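Local coordinates for beta-1,3-1,4-glucanase (Caldicellulosiruptor sp. F32, PDB 5H4R), which hydrolyses mixed-linkage beta-1,3-1,4-glucans such as lichenan, as a glycoside hydrolase of family 5 built on a TIM barrel, at residues 279-293 with 328-342. The protein carries 1 engineered substitution. Residues are numbered along the deposited sequence; the frame is centred on the assembly and turned at random.
Sequences FALQAPNESGSVSEW and GARDKNGNLQSRVEF
In this eight-stranded TIM barrel, the loops following strands 267-272 and 322-327 meet beside the glucan-binding cleft, where Lys332 of the second is wrapped by the first. Its chain runs extended beyond CG, passing CG against Pro284 CB at 3.9 Å, and sets NZ among four oxygens: Gln282 O at 2.7 Å, Ser289 OG at 2.8 Å, and Phe279 O and Val290 O slightly farther. The approach to Phe279 O lies 54° out of the carbonyl plane, whereas Gln282 O is met with a smaller tilt. Arg330 grips the same loop twice: its N donates to Ala280 O, and NH1 to Leu281 O (2.8 Å), which lies in the guanidinium plane, while Ala283 CA and Pro284 CD cover one face. Leu281 touches bound glucose units. Farther along, Asn335 ND2 donates to Ser291 O (3.0 Å), and Ser338 OG receives Trp293 N at the start of helix 336-352. Trp293, with CG anti to its N (chi1 -167°), offers its indole face to Phe342: CA of Phe342 makes a CH-pi contact 3.7 Å from the six-membered ring centroid, and the edge of the Phe342 ring points at the five-membered ring, planes at 85°. A methionine replacing Lys332 would probably leave three carbonyls and Ser289 OG without their shared donor and let the 282-290 loop shift. Four oxygens around one buried ammonium imply that its positive charge is probably stabilised by dipoles, without a carboxylate among the four.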
loop_
_atom_site.group_PDB
_atom_site.type_symbol
_atom_site.label_atom_id
_atom_site.label_comp_id
_atom_site.label_asym_id
_atom_site.label_seq_id
_atom_site.Cartn_x
_atom_site.Cartn_y
_atom_site.Cartn_z
ATOM N N PHE A 279 15.111 -0.614 12.327
ATOM C CA PHE A 279 14.535 -1.864 12.814
ATOM C C PHE A 279 13.715 -2.602 11.755
ATOM O O PHE A 279 13.914 -3.798 11.526
ATOM C CB PHE A 279 13.635 -1.601 14.036
ATOM C CG PHE A 279 12.880 -2.800 14.478
ATOM C CD1 PHE A 279 13.510 -3.837 15.117
ATOM C CD2 PHE A 279 11.516 -2.915 14.216
ATOM C CE1 PHE A 279 12.818 -4.962 15.493
ATOM C CE2 PHE A 279 10.829 -4.037 14.600
ATOM C CZ PHE A 279 11.463 -5.051 15.242
ATOM N N ALA A 280 12.786 -1.897 11.110
ATOM C CA ALA A 280 11.734 -2.537 10.333
ATOM C C ALA A 280 12.170 -2.962 8.937
ATOM O O ALA A 280 11.737 -4.009 8.457
ATOM C CB ALA A 280 10.567 -1.576 10.226
ATOM N N LEU A 281 12.994 -2.162 8.272
ATOM C CA LEU A 281 13.233 -2.341 6.843
ATOM C C LEU A 281 14.709 -2.442 6.483
ATOM O O LEU A 281 15.055 -3.186 5.565
ATOM C CB LEU A 281 12.566 -1.201 6.093
ATOM C CG LEU A 281 12.762 -1.158 4.580
ATOM C CD1 LEU A 281 12.229 -2.408 3.940
ATOM C CD2 LEU A 281 12.049 0.083 4.030
ATOM N N GLN A 282 15.595 -1.731 7.184
ATOM C CA GLN A 282 17.020 -1.850 6.915
ATOM C C GLN A 282 17.469 -3.299 7.063
ATOM O O GLN A 282 17.052 -4.007 7.981
ATOM C CB GLN A 282 17.823 -0.946 7.860
ATOM C CG GLN A 282 19.267 -0.849 7.479
ATOM C CD GLN A 282 19.986 0.264 8.226
ATOM O OE1 GLN A 282 19.530 0.721 9.269
ATOM N NE2 GLN A 282 21.113 0.705 7.690
ATOM N N ALA A 283 18.318 -3.748 6.136
ATOM C CA ALA A 283 18.716 -5.139 6.143
ATOM C C ALA A 283 19.609 -5.409 7.341
ATOM O O ALA A 283 20.393 -4.544 7.744
ATOM C CB ALA A 283 19.465 -5.512 4.866
ATOM N N PRO A 284 19.548 -6.618 7.894
ATOM C CA PRO A 284 20.276 -6.881 9.136
ATOM C C PRO A 284 21.781 -6.870 8.976
ATOM O O PRO A 284 22.482 -6.662 9.970
ATOM C CB PRO A 284 19.743 -8.252 9.576
ATOM C CG PRO A 284 19.145 -8.867 8.347
ATOM C CD PRO A 284 18.684 -7.748 7.492
ATOM N N ASN A 285 22.313 -7.037 7.775
ATOM C CA ASN A 285 23.767 -6.978 7.597
ATOM C C ASN A 285 24.281 -5.595 7.184
ATOM O O ASN A 285 25.469 -5.465 6.867
ATOM C CB ASN A 285 24.214 -8.018 6.566
ATOM C CG ASN A 285 23.659 -7.743 5.185
ATOM O OD1 ASN A 285 22.557 -7.214 5.042
ATOM N ND2 ASN A 285 24.421 -8.112 4.152
ATOM N N GLU A 286 23.438 -4.565 7.188
ATOM C CA GLU A 286 23.887 -3.210 6.902
ATOM C C GLU A 286 24.189 -2.493 8.218
ATOM O O GLU A 286 23.353 -2.499 9.126
ATOM C CB GLU A 286 22.853 -2.417 6.099
ATOM C CG GLU A 286 23.546 -1.131 5.584
ATOM C CD GLU A 286 22.666 -0.238 4.747
ATOM O OE1 GLU A 286 21.416 -0.319 4.842
ATOM O OE2 GLU A 286 23.252 0.580 4.006
ATOM N N SER A 287 25.374 -1.883 8.323
ATOM C CA SER A 287 25.703 -1.080 9.505
ATOM C C SER A 287 24.584 -0.080 9.770
ATOM O O SER A 287 24.122 0.609 8.857
ATOM C CB SER A 287 27.030 -0.331 9.315
ATOM O OG SER A 287 28.128 -1.224 9.265
ATOM N N GLY A 288 24.167 0.019 11.029
ATOM C CA GLY A 288 23.039 0.843 11.395
ATOM C C GLY A 288 21.760 0.076 11.648
ATOM O O GLY A 288 20.866 0.588 12.333
ATOM N N SER A 289 21.656 -1.139 11.132
ATOM C CA SER A 289 20.495 -1.961 11.429
ATOM C C SER A 289 20.420 -2.248 12.920
ATOM O O SER A 289 21.446 -2.436 13.585
ATOM C CB SER A 289 20.582 -3.272 10.659
ATOM O OG SER A 289 19.528 -4.144 11.011
ATOM N N VAL A 290 19.198 -2.309 13.429
ATOM C CA VAL A 290 18.931 -2.840 14.756
ATOM C C VAL A 290 17.902 -3.954 14.637
ATOM O O VAL A 290 17.052 -3.973 13.742
ATOM C CB VAL A 290 18.473 -1.749 15.744
ATOM C CG1 VAL A 290 19.512 -0.626 15.822
ATOM C CG2 VAL A 290 17.148 -1.210 15.382
ATOM N N SER A 291 17.990 -4.903 15.558
ATOM C CA SER A 291 17.087 -6.041 15.574
ATOM C C SER A 291 16.165 -6.052 16.781
ATOM O O SER A 291 15.301 -6.927 16.868
ATOM C CB SER A 291 17.884 -7.349 15.557
ATOM O OG SER A 291 18.659 -7.471 16.736
ATOM N N GLU A 292 16.335 -5.119 17.707
ATOM C CA GLU A 292 15.516 -5.039 18.910
ATOM C C GLU A 292 14.550 -3.875 18.808
ATOM O O GLU A 292 14.909 -2.791 18.334
ATOM C CB GLU A 292 16.390 -4.850 20.154
ATOM C CG GLU A 292 17.286 -6.016 20.439
ATOM C CD GLU A 292 18.167 -5.778 21.655
ATOM O OE1 GLU A 292 18.137 -4.655 22.204
ATOM O OE2 GLU A 292 18.885 -6.718 22.063
ATOM N N TRP A 293 13.340 -4.090 19.307
ATOM C CA TRP A 293 12.300 -3.072 19.384
ATOM C C TRP A 293 11.562 -3.343 20.684
ATOM O O TRP A 293 11.198 -4.484 20.950
ATOM C CB TRP A 293 11.347 -3.132 18.177
ATOM C CG TRP A 293 10.471 -1.927 18.061
ATOM C CD1 TRP A 293 10.675 -0.847 17.248
ATOM C CD2 TRP A 293 9.263 -1.656 18.789
ATOM N NE1 TRP A 293 9.658 0.071 17.412
ATOM C CE2 TRP A 293 8.786 -0.395 18.359
ATOM C CE3 TRP A 293 8.544 -2.357 19.766
ATOM C CZ2 TRP A 293 7.631 0.190 18.899
ATOM C CZ3 TRP A 293 7.406 -1.781 20.297
ATOM C CH2 TRP A 293 6.955 -0.525 19.856
ATOM N N GLY A 328 5.563 -3.032 7.984
ATOM C CA GLY A 328 5.979 -4.350 8.424
ATOM C C GLY A 328 7.341 -4.253 9.061
ATOM O O GLY A 328 7.972 -3.201 9.064
ATOM N N ALA A 329 7.776 -5.378 9.637
ATOM C CA ALA A 329 9.135 -5.520 10.159
ATOM C C ALA A 329 9.675 -6.840 9.643
ATOM O O ALA A 329 9.036 -7.882 9.813
ATOM C CB ALA A 329 9.151 -5.473 11.683
ATOM N N ARG A 330 10.814 -6.778 8.972
ATOM C CA ARG A 330 11.424 -7.968 8.405
ATOM C C ARG A 330 12.098 -8.780 9.501
ATOM O O ARG A 330 12.604 -8.239 10.480
ATOM C CB ARG A 330 12.432 -7.583 7.325
ATOM C CG ARG A 330 13.633 -6.819 7.837
ATOM C CD ARG A 330 14.435 -6.162 6.700
ATOM N NE ARG A 330 15.147 -7.144 5.875
ATOM C CZ ARG A 330 15.834 -6.827 4.778
ATOM N NH1 ARG A 330 15.872 -5.561 4.357
ATOM N NH2 ARG A 330 16.488 -7.759 4.090
ATOM N N ASP A 331 12.099 -10.096 9.324
ATOM C CA ASP A 331 12.788 -10.943 10.280
ATOM C C ASP A 331 14.281 -10.648 10.270
ATOM O O ASP A 331 14.903 -10.530 9.216
ATOM C CB ASP A 331 12.535 -12.413 9.969
ATOM C CG ASP A 331 13.328 -13.342 10.864
ATOM O OD1 ASP A 331 13.253 -13.220 12.099
ATOM O OD2 ASP A 331 14.056 -14.177 10.314
ATOM N N LYS A 332 14.859 -10.537 11.467
ATOM C CA LYS A 332 16.303 -10.347 11.643
ATOM C C LYS A 332 16.773 -11.406 12.614
ATOM O O LYS A 332 16.784 -11.205 13.827
ATOM C CB LYS A 332 16.652 -8.951 12.128
ATOM C CG LYS A 332 16.219 -7.931 11.105
ATOM C CD LYS A 332 16.585 -6.492 11.492
ATOM C CE LYS A 332 16.368 -5.576 10.333
ATOM N NZ LYS A 332 16.774 -4.182 10.638
ATOM N N ASN A 333 17.149 -12.542 12.065
ATOM C CA ASN A 333 17.742 -13.616 12.853
ATOM C C ASN A 333 16.859 -14.011 14.029
ATOM O O ASN A 333 17.345 -14.265 15.133
ATOM C CB ASN A 333 19.117 -13.214 13.338
ATOM C CG ASN A 333 20.025 -12.778 12.195
ATOM O OD1 ASN A 333 20.419 -11.617 12.128
ATOM N ND2 ASN A 333 20.354 -13.700 11.301
ATOM N N GLY A 334 15.555 -14.077 13.801
ATOM C CA GLY A 334 14.668 -14.648 14.802
ATOM C C GLY A 334 14.182 -13.714 15.885
ATOM O O GLY A 334 13.905 -14.167 17.012
ATOM N N ASN A 335 14.011 -12.433 15.567
ATOM C CA ASN A 335 13.682 -11.398 16.546
ATOM C C ASN A 335 12.172 -11.283 16.747
ATOM O O ASN A 335 11.574 -10.216 16.630
ATOM C CB ASN A 335 14.299 -10.058 16.113
ATOM C CG ASN A 335 13.758 -9.534 14.802
ATOM O OD1 ASN A 335 13.282 -10.277 13.942
ATOM N ND2 ASN A 335 13.865 -8.210 14.630
ATOM N N LEU A 336 11.566 -12.416 17.125
ATOM C CA LEU A 336 10.112 -12.505 17.135
ATOM C C LEU A 336 9.508 -11.587 18.188
ATOM O O LEU A 336 8.554 -10.860 17.909
ATOM C CB LEU A 336 9.675 -13.944 17.380
ATOM C CG LEU A 336 8.169 -14.173 17.442
ATOM C CD1 LEU A 336 7.501 -13.755 16.130
ATOM C CD2 LEU A 336 7.881 -15.646 17.760
ATOM N N GLN A 337 10.022 -11.639 19.420
ATOM C CA GLN A 337 9.425 -10.834 20.481
ATOM C C GLN A 337 9.423 -9.357 20.105
ATOM O O GLN A 337 8.428 -8.646 20.330
ATOM C CB GLN A 337 10.177 -11.055 21.793
ATOM C CG GLN A 337 9.619 -10.237 22.926
ATOM C CD GLN A 337 8.199 -10.645 23.288
ATOM O OE1 GLN A 337 7.871 -11.848 23.359
ATOM N NE2 GLN A 337 7.353 -9.652 23.556
ATOM N N SER A 338 10.530 -8.865 19.530
ATOM C CA SER A 338 10.561 -7.470 19.085
ATOM C C SER A 338 9.520 -7.189 18.009
ATOM O O SER A 338 8.863 -6.143 18.022
ATOM C CB SER A 338 11.940 -7.097 18.546
ATOM O OG SER A 338 12.915 -7.018 19.570
ATOM N N ARG A 339 9.393 -8.084 17.024
ATOM C CA ARG A 339 8.445 -7.838 15.949
ATOM C C ARG A 339 7.000 -7.927 16.443
ATOM O O ARG A 339 6.133 -7.195 15.947
ATOM C CB ARG A 339 8.709 -8.797 14.801
ATOM C CG ARG A 339 10.040 -8.577 14.145
ATOM C CD ARG A 339 10.051 -9.062 12.719
ATOM N NE ARG A 339 9.916 -10.514 12.667
ATOM C CZ ARG A 339 9.354 -11.216 11.679
ATOM N NH1 ARG A 339 8.817 -10.637 10.607
ATOM N NH2 ARG A 339 9.337 -12.530 11.772
ATOM N N VAL A 340 6.735 -8.778 17.439
ATOM C CA VAL A 340 5.413 -8.854 18.075
ATOM C C VAL A 340 5.072 -7.542 18.789
ATOM O O VAL A 340 3.976 -6.975 18.623
ATOM C CB VAL A 340 5.375 -10.059 19.033
ATOM C CG1 VAL A 340 4.182 -10.002 19.982
ATOM C CG2 VAL A 340 5.377 -11.374 18.263
ATOM N N GLU A 341 6.006 -7.022 19.587
ATOM C CA GLU A 341 5.744 -5.762 20.275
ATOM C C GLU A 341 5.564 -4.618 19.285
ATOM O O GLU A 341 4.649 -3.792 19.436
ATOM C CB GLU A 341 6.865 -5.452 21.260
ATOM C CG GLU A 341 6.889 -6.387 22.457
ATOM C CD GLU A 341 8.029 -6.114 23.446
ATOM O OE1 GLU A 341 8.412 -4.934 23.653
ATOM O OE2 GLU A 341 8.565 -7.101 24.016
ATOM N N PHE A 342 6.438 -4.550 18.269
ATOM C CA PHE A 342 6.315 -3.571 17.195
ATOM C C PHE A 342 4.932 -3.612 16.557
ATOM O O PHE A 342 4.305 -2.565 16.337
ATOM C CB PHE A 342 7.388 -3.847 16.134
ATOM C CG PHE A 342 7.182 -3.134 14.828
ATOM C CD1 PHE A 342 7.628 -1.845 14.632
ATOM C CD2 PHE A 342 6.564 -3.792 13.764
ATOM C CE1 PHE A 342 7.434 -1.205 13.403
ATOM C CE2 PHE A 342 6.373 -3.169 12.545
ATOM C CZ PHE A 342 6.811 -1.879 12.357
HETATM O O HOH W 1 12.948 -6.467 12.388
HETATM O O HOH W 2 11.542 -6.620 22.747
#